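Local coordinates for haloacid dehalogenase (Pseudomonas aeruginosa, PDB 3UMC), which probably hydrolyses the carbon-halogen bond of L-2-haloacids, as a member of the haloacid dehalogenase-like hydrolase superfamily, at residues A[34-46]-A[55-67]. Numbering follows the deposited sequence.
Sequences VDWRSSLIEQFQA and LPCVELTDRWRQQ
Cys57 O is gripped from opposite faces of its carbonyl plane by Thr61 N and Thr61 OG1, and the hydroxyl bond, at 2.9 Å, helps to hold the side chain of Thr61, a knob seated among Arg37, Leu40, Ile41 and Phe44, in its rotamer. The pair is a worked example of knobs-into-holes packing in the helical cap of a haloacid dehalogenase-fold enzyme, where the helical segments 36-46 and 57-67 run roughly antiparallel, with 137° between their N-to-C directions. Thr61 OG1 lies beside the backbone N (chi1 -63°), and this leaves CG2 anti to that N, against Leu40 CB and the edge of the Trp36 ring. Phe44 is the reciprocal knob, among Cys57, Leu60, Thr61 and Trp64; Leu60 CB lies over one ring face, and Phe115 meets the ring edge-to-face. At the partly exposed flank the extended Arg37 chain grips Asp62 side-on: NE reaches OD1 and NH2 reaches OD2, both at 2.9 Å, through syn lone pairs and with the planes 25° apart, which restrains rotation of both groups. At the start of helix 36-50, Arg65 crosses the Trp36 indole, whose NE1 bonds to Glu221. Arg65 CD makes a CH-pi contact over the six-membered ring, while CZ stands 4.7 Å from the centroid of the five-membered ring of Trp36 in a cation-pi contact.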
loop_
_atom_site.group_PDB
_atom_site.type_symbol
_atom_site.label_atom_id
_atom_site.label_comp_id
_atom_site.label_asym_id
_atom_site.label_seq_id
_atom_site.Cartn_x
_atom_site.Cartn_y
_atom_site.Cartn_z
ATOM N N VAL A 34 -10.982 -14.160 1.984
ATOM C CA VAL A 34 -12.318 -13.738 2.460
ATOM C C VAL A 34 -13.414 -14.448 1.699
ATOM O O VAL A 34 -13.286 -14.800 0.514
ATOM C CB VAL A 34 -12.551 -12.193 2.343
ATOM C CG1 VAL A 34 -11.549 -11.388 3.255
ATOM C CG2 VAL A 34 -12.463 -11.757 0.889
ATOM N N ASP A 35 -14.485 -14.724 2.412
ATOM C CA ASP A 35 -15.629 -15.464 1.881
ATOM C C ASP A 35 -16.626 -14.466 1.376
ATOM O O ASP A 35 -17.532 -14.041 2.111
ATOM C CB ASP A 35 -16.228 -16.299 3.011
ATOM C CG ASP A 35 -17.443 -17.138 2.593
ATOM O OD1 ASP A 35 -17.874 -17.145 1.396
ATOM O OD2 ASP A 35 -17.939 -17.754 3.553
ATOM N N TRP A 36 -16.512 -14.123 0.101
ATOM C CA TRP A 36 -17.353 -13.109 -0.484
ATOM C C TRP A 36 -18.816 -13.612 -0.576
ATOM O O TRP A 36 -19.745 -12.877 -0.322
ATOM C CB TRP A 36 -16.790 -12.658 -1.848
ATOM C CG TRP A 36 -16.536 -13.736 -2.771
ATOM C CD1 TRP A 36 -15.350 -14.460 -2.925
ATOM C CD2 TRP A 36 -17.481 -14.311 -3.682
ATOM N NE1 TRP A 36 -15.518 -15.443 -3.891
ATOM C CE2 TRP A 36 -16.817 -15.383 -4.355
ATOM C CE3 TRP A 36 -18.841 -14.058 -3.963
ATOM C CZ2 TRP A 36 -17.468 -16.182 -5.288
ATOM C CZ3 TRP A 36 -19.491 -14.842 -4.908
ATOM C CH2 TRP A 36 -18.808 -15.900 -5.554
ATOM N N ARG A 37 -18.999 -14.875 -0.934
ATOM C CA ARG A 37 -20.314 -15.390 -1.220
ATOM C C ARG A 37 -21.219 -15.326 0.017
ATOM O O ARG A 37 -22.360 -14.772 -0.081
ATOM C CB ARG A 37 -20.198 -16.813 -1.744
ATOM C CG ARG A 37 -21.512 -17.477 -2.029
ATOM C CD ARG A 37 -21.318 -18.764 -2.766
ATOM N NE ARG A 37 -22.575 -19.219 -3.363
ATOM C CZ ARG A 37 -23.482 -19.958 -2.732
ATOM N NH1 ARG A 37 -23.312 -20.330 -1.479
ATOM N NH2 ARG A 37 -24.581 -20.329 -3.375
ATOM N N SER A 38 -20.744 -15.853 1.156
ATOM C CA SER A 38 -21.516 -15.737 2.415
ATOM C C SER A 38 -21.835 -14.283 2.789
ATOM O O SER A 38 -22.962 -13.967 3.266
ATOM C CB SER A 38 -20.825 -16.351 3.645
ATOM O OG SER A 38 -20.646 -17.744 3.530
ATOM N N SER A 39 -20.835 -13.404 2.641
ATOM C CA SER A 39 -21.001 -12.006 3.023
ATOM C C SER A 39 -22.003 -11.303 2.113
ATOM O O SER A 39 -22.765 -10.450 2.574
ATOM C CB SER A 39 -19.654 -11.270 2.982
ATOM O OG SER A 39 -18.770 -11.847 3.929
ATOM N N LEU A 40 -21.989 -11.589 0.831
ATOM C CA LEU A 40 -22.941 -10.949 -0.009
ATOM C C LEU A 40 -24.340 -11.510 0.339
ATOM O O LEU A 40 -25.281 -10.750 0.491
ATOM C CB LEU A 40 -22.613 -11.116 -1.495
ATOM C CG LEU A 40 -21.814 -9.942 -2.090
ATOM C CD1 LEU A 40 -20.445 -9.673 -1.361
ATOM C CD2 LEU A 40 -21.584 -10.160 -3.535
ATOM N N ILE A 41 -24.484 -12.820 0.473
ATOM C CA ILE A 41 -25.799 -13.404 0.753
ATOM C C ILE A 41 -26.395 -12.734 1.969
ATOM O O ILE A 41 -27.540 -12.258 1.943
ATOM C CB ILE A 41 -25.738 -14.934 0.964
ATOM C CG1 ILE A 41 -25.484 -15.587 -0.353
ATOM C CG2 ILE A 41 -27.038 -15.504 1.521
ATOM C CD1 ILE A 41 -25.130 -16.996 -0.215
ATOM N N GLU A 42 -25.596 -12.681 3.018
ATOM C CA GLU A 42 -25.992 -12.074 4.257
ATOM C C GLU A 42 -26.476 -10.626 4.095
ATOM O O GLU A 42 -27.438 -10.213 4.746
ATOM C CB GLU A 42 -24.801 -12.120 5.184
ATOM C CG GLU A 42 -25.082 -11.809 6.648
ATOM C CD GLU A 42 -24.142 -12.571 7.607
ATOM O OE1 GLU A 42 -23.499 -13.582 7.169
ATOM O OE2 GLU A 42 -24.083 -12.162 8.806
ATOM N N GLN A 43 -25.833 -9.865 3.213
ATOM C CA GLN A 43 -26.125 -8.470 3.108
ATOM C C GLN A 43 -27.442 -8.300 2.307
ATOM O O GLN A 43 -28.254 -7.435 2.604
ATOM C CB GLN A 43 -24.939 -7.726 2.469
ATOM C CG GLN A 43 -23.796 -7.464 3.462
ATOM C CD GLN A 43 -22.604 -6.756 2.814
ATOM O OE1 GLN A 43 -22.378 -5.558 3.014
ATOM N NE2 GLN A 43 -21.881 -7.476 2.019
ATOM N N PHE A 44 -27.608 -9.112 1.280
ATOM C CA PHE A 44 -28.875 -9.200 0.575
ATOM C C PHE A 44 -30.097 -9.512 1.464
ATOM O O PHE A 44 -31.154 -8.956 1.212
ATOM C CB PHE A 44 -28.816 -10.216 -0.548
ATOM C CG PHE A 44 -28.200 -9.689 -1.785
ATOM C CD1 PHE A 44 -28.812 -8.677 -2.490
ATOM C CD2 PHE A 44 -26.973 -10.191 -2.250
ATOM C CE1 PHE A 44 -28.238 -8.159 -3.650
ATOM C CE2 PHE A 44 -26.401 -9.694 -3.409
ATOM C CZ PHE A 44 -27.036 -8.661 -4.104
ATOM N N GLN A 45 -29.927 -10.388 2.452
ATOM C CA GLN A 45 -30.981 -10.792 3.396
ATOM C C GLN A 45 -31.306 -9.740 4.446
ATOM O O GLN A 45 -32.408 -9.737 4.996
ATOM C CB GLN A 45 -30.547 -12.017 4.203
ATOM C CG GLN A 45 -30.403 -13.331 3.440
ATOM C CD GLN A 45 -30.028 -14.459 4.364
ATOM O OE1 GLN A 45 -29.272 -14.266 5.318
ATOM N NE2 GLN A 45 -30.545 -15.641 4.095
ATOM N N ALA A 46 -30.308 -8.942 4.832
ATOM C CA ALA A 46 -30.538 -7.812 5.725
ATOM C C ALA A 46 -31.360 -6.763 4.993
ATOM O O ALA A 46 -32.154 -6.050 5.592
ATOM C CB ALA A 46 -29.242 -7.237 6.181
ATOM N N LEU A 55 -36.011 -11.329 -1.541
ATOM C CA LEU A 55 -35.073 -11.111 -2.636
ATOM C C LEU A 55 -34.394 -12.401 -2.936
ATOM O O LEU A 55 -34.218 -13.210 -2.045
ATOM C CB LEU A 55 -34.000 -10.138 -2.204
ATOM C CG LEU A 55 -34.423 -8.692 -2.100
ATOM C CD1 LEU A 55 -33.463 -7.947 -1.214
ATOM C CD2 LEU A 55 -34.523 -8.111 -3.520
ATOM N N PRO A 56 -33.983 -12.603 -4.176
ATOM C CA PRO A 56 -33.219 -13.771 -4.588
ATOM C C PRO A 56 -31.675 -13.628 -4.359
ATOM O O PRO A 56 -30.868 -13.476 -5.294
ATOM C CB PRO A 56 -33.575 -13.901 -6.053
ATOM C CG PRO A 56 -33.786 -12.482 -6.496
ATOM C CD PRO A 56 -34.275 -11.713 -5.313
ATOM N N CYS A 57 -31.323 -13.699 -3.088
ATOM C CA CYS A 57 -29.984 -13.547 -2.598
ATOM C C CYS A 57 -28.961 -14.450 -3.248
ATOM O O CYS A 57 -27.950 -13.970 -3.738
ATOM C CB CYS A 57 -30.037 -13.813 -1.123
ATOM S SG CYS A 57 -31.314 -12.753 -0.381
ATOM N N VAL A 58 -29.224 -15.752 -3.303
ATOM C CA VAL A 58 -28.229 -16.657 -3.804
ATOM C C VAL A 58 -27.993 -16.440 -5.277
ATOM O O VAL A 58 -26.848 -16.352 -5.725
ATOM C CB VAL A 58 -28.556 -18.117 -3.485
ATOM C CG1 VAL A 58 -27.665 -19.034 -4.270
ATOM C CG2 VAL A 58 -28.409 -18.367 -1.980
ATOM N N GLU A 59 -29.078 -16.325 -6.028
ATOM C CA GLU A 59 -29.013 -16.277 -7.479
ATOM C C GLU A 59 -28.326 -14.986 -7.950
ATOM O O GLU A 59 -27.498 -15.029 -8.867
ATOM C CB GLU A 59 -30.449 -16.441 -8.068
ATOM C CG GLU A 59 -30.556 -17.056 -9.475
ATOM C CD GLU A 59 -32.038 -17.148 -9.978
ATOM O OE1 GLU A 59 -32.959 -17.322 -9.148
ATOM O OE2 GLU A 59 -32.289 -17.018 -11.205
ATOM N N LEU A 60 -28.666 -13.864 -7.313
ATOM C CA LEU A 60 -28.002 -12.571 -7.539
ATOM C C LEU A 60 -26.498 -12.635 -7.271
ATOM O O LEU A 60 -25.687 -12.263 -8.126
ATOM C CB LEU A 60 -28.598 -11.493 -6.639
ATOM C CG LEU A 60 -29.850 -10.825 -7.175
ATOM C CD1 LEU A 60 -30.508 -9.946 -6.089
ATOM C CD2 LEU A 60 -29.497 -10.025 -8.441
ATOM N N THR A 61 -26.154 -13.125 -6.088
ATOM C CA THR A 61 -24.760 -13.257 -5.667
ATOM C C THR A 61 -23.983 -14.090 -6.663
ATOM O O THR A 61 -22.950 -13.653 -7.135
ATOM C CB THR A 61 -24.645 -13.838 -4.301
ATOM O OG1 THR A 61 -25.268 -12.939 -3.375
ATOM C CG2 THR A 61 -23.179 -14.072 -3.952
ATOM N N ASP A 62 -24.510 -15.265 -7.020
ATOM C CA ASP A 62 -23.801 -16.187 -7.887
ATOM C C ASP A 62 -23.690 -15.719 -9.317
ATOM O O ASP A 62 -22.655 -15.891 -9.959
ATOM C CB ASP A 62 -24.415 -17.593 -7.793
ATOM C CG ASP A 62 -24.052 -18.285 -6.479
ATOM O OD1 ASP A 62 -23.181 -17.706 -5.762
ATOM O OD2 ASP A 62 -24.638 -19.367 -6.152
ATOM N N ARG A 63 -24.763 -15.132 -9.833
ATOM C CA ARG A 63 -24.730 -14.587 -11.172
ATOM C C ARG A 63 -23.802 -13.355 -11.264
ATOM O O ARG A 63 -23.143 -13.154 -12.277
ATOM C CB ARG A 63 -26.157 -14.235 -11.622
ATOM C CG ARG A 63 -27.102 -15.481 -11.936
ATOM C CD ARG A 63 -26.815 -16.087 -13.339
ATOM N NE ARG A 63 -26.763 -15.074 -14.400
ATOM C CZ ARG A 63 -27.829 -14.502 -14.963
ATOM N NH1 ARG A 63 -29.071 -14.822 -14.573
ATOM N NH2 ARG A 63 -27.650 -13.587 -15.926
ATOM N N TRP A 64 -23.790 -12.519 -10.229
ATOM C CA TRP A 64 -22.997 -11.286 -10.249
ATOM C C TRP A 64 -21.508 -11.620 -10.409
ATOM O O TRP A 64 -20.799 -11.039 -11.233
ATOM C CB TRP A 64 -23.216 -10.521 -8.962
ATOM C CG TRP A 64 -22.858 -9.080 -8.986
ATOM C CD1 TRP A 64 -22.309 -8.364 -10.016
ATOM C CD2 TRP A 64 -23.005 -8.191 -7.919
ATOM N NE1 TRP A 64 -22.155 -7.048 -9.649
ATOM C CE2 TRP A 64 -22.552 -6.926 -8.352
ATOM C CE3 TRP A 64 -23.479 -8.326 -6.631
ATOM C CZ2 TRP A 64 -22.560 -5.837 -7.536
ATOM C CZ3 TRP A 64 -23.483 -7.258 -5.834
ATOM C CH2 TRP A 64 -23.050 -6.021 -6.267
ATOM N N ARG A 65 -21.078 -12.628 -9.665
ATOM C CA ARG A 65 -19.698 -13.058 -9.675
ATOM C C ARG A 65 -19.257 -13.508 -11.054
ATOM O O ARG A 65 -18.070 -13.456 -11.365
ATOM C CB ARG A 65 -19.472 -14.171 -8.628
ATOM C CG ARG A 65 -18.030 -14.715 -8.541
ATOM C CD ARG A 65 -17.016 -13.612 -8.354
ATOM N NE ARG A 65 -15.682 -14.102 -8.021
ATOM C CZ ARG A 65 -14.654 -13.317 -7.731
ATOM N NH1 ARG A 65 -14.774 -11.997 -7.780
ATOM N NH2 ARG A 65 -13.477 -13.847 -7.430
ATOM N N GLN A 66 -20.192 -13.948 -11.884
ATOM C CA GLN A 66 -19.854 -14.370 -13.258
ATOM C C GLN A 66 -20.112 -13.340 -14.367
ATOM O O GLN A 66 -19.581 -13.491 -15.464
ATOM C CB GLN A 66 -20.628 -15.644 -13.593
ATOM C CG GLN A 66 -20.331 -16.803 -12.670
ATOM C CD GLN A 66 -18.857 -17.135 -12.625
ATOM O OE1 GLN A 66 -18.303 -17.410 -11.550
ATOM N NE2 GLN A 66 -18.200 -17.099 -13.800
ATOM N N GLN A 67 -20.926 -12.328 -14.089
ATOM C CA GLN A 67 -21.552 -11.486 -15.140
ATOM C C GLN A 67 -20.586 -10.517 -15.799
ATOM O O GLN A 67 -20.746 -10.168 -17.006
ATOM C CB GLN A 67 -22.724 -10.686 -14.553
ATOM C CG GLN A 67 -23.477 -9.735 -15.505
ATOM C CD GLN A 67 -24.662 -10.366 -16.274
ATOM O OE1 GLN A 67 -25.039 -11.538 -16.073
ATOM N NE2 GLN A 67 -25.263 -9.558 -17.154
#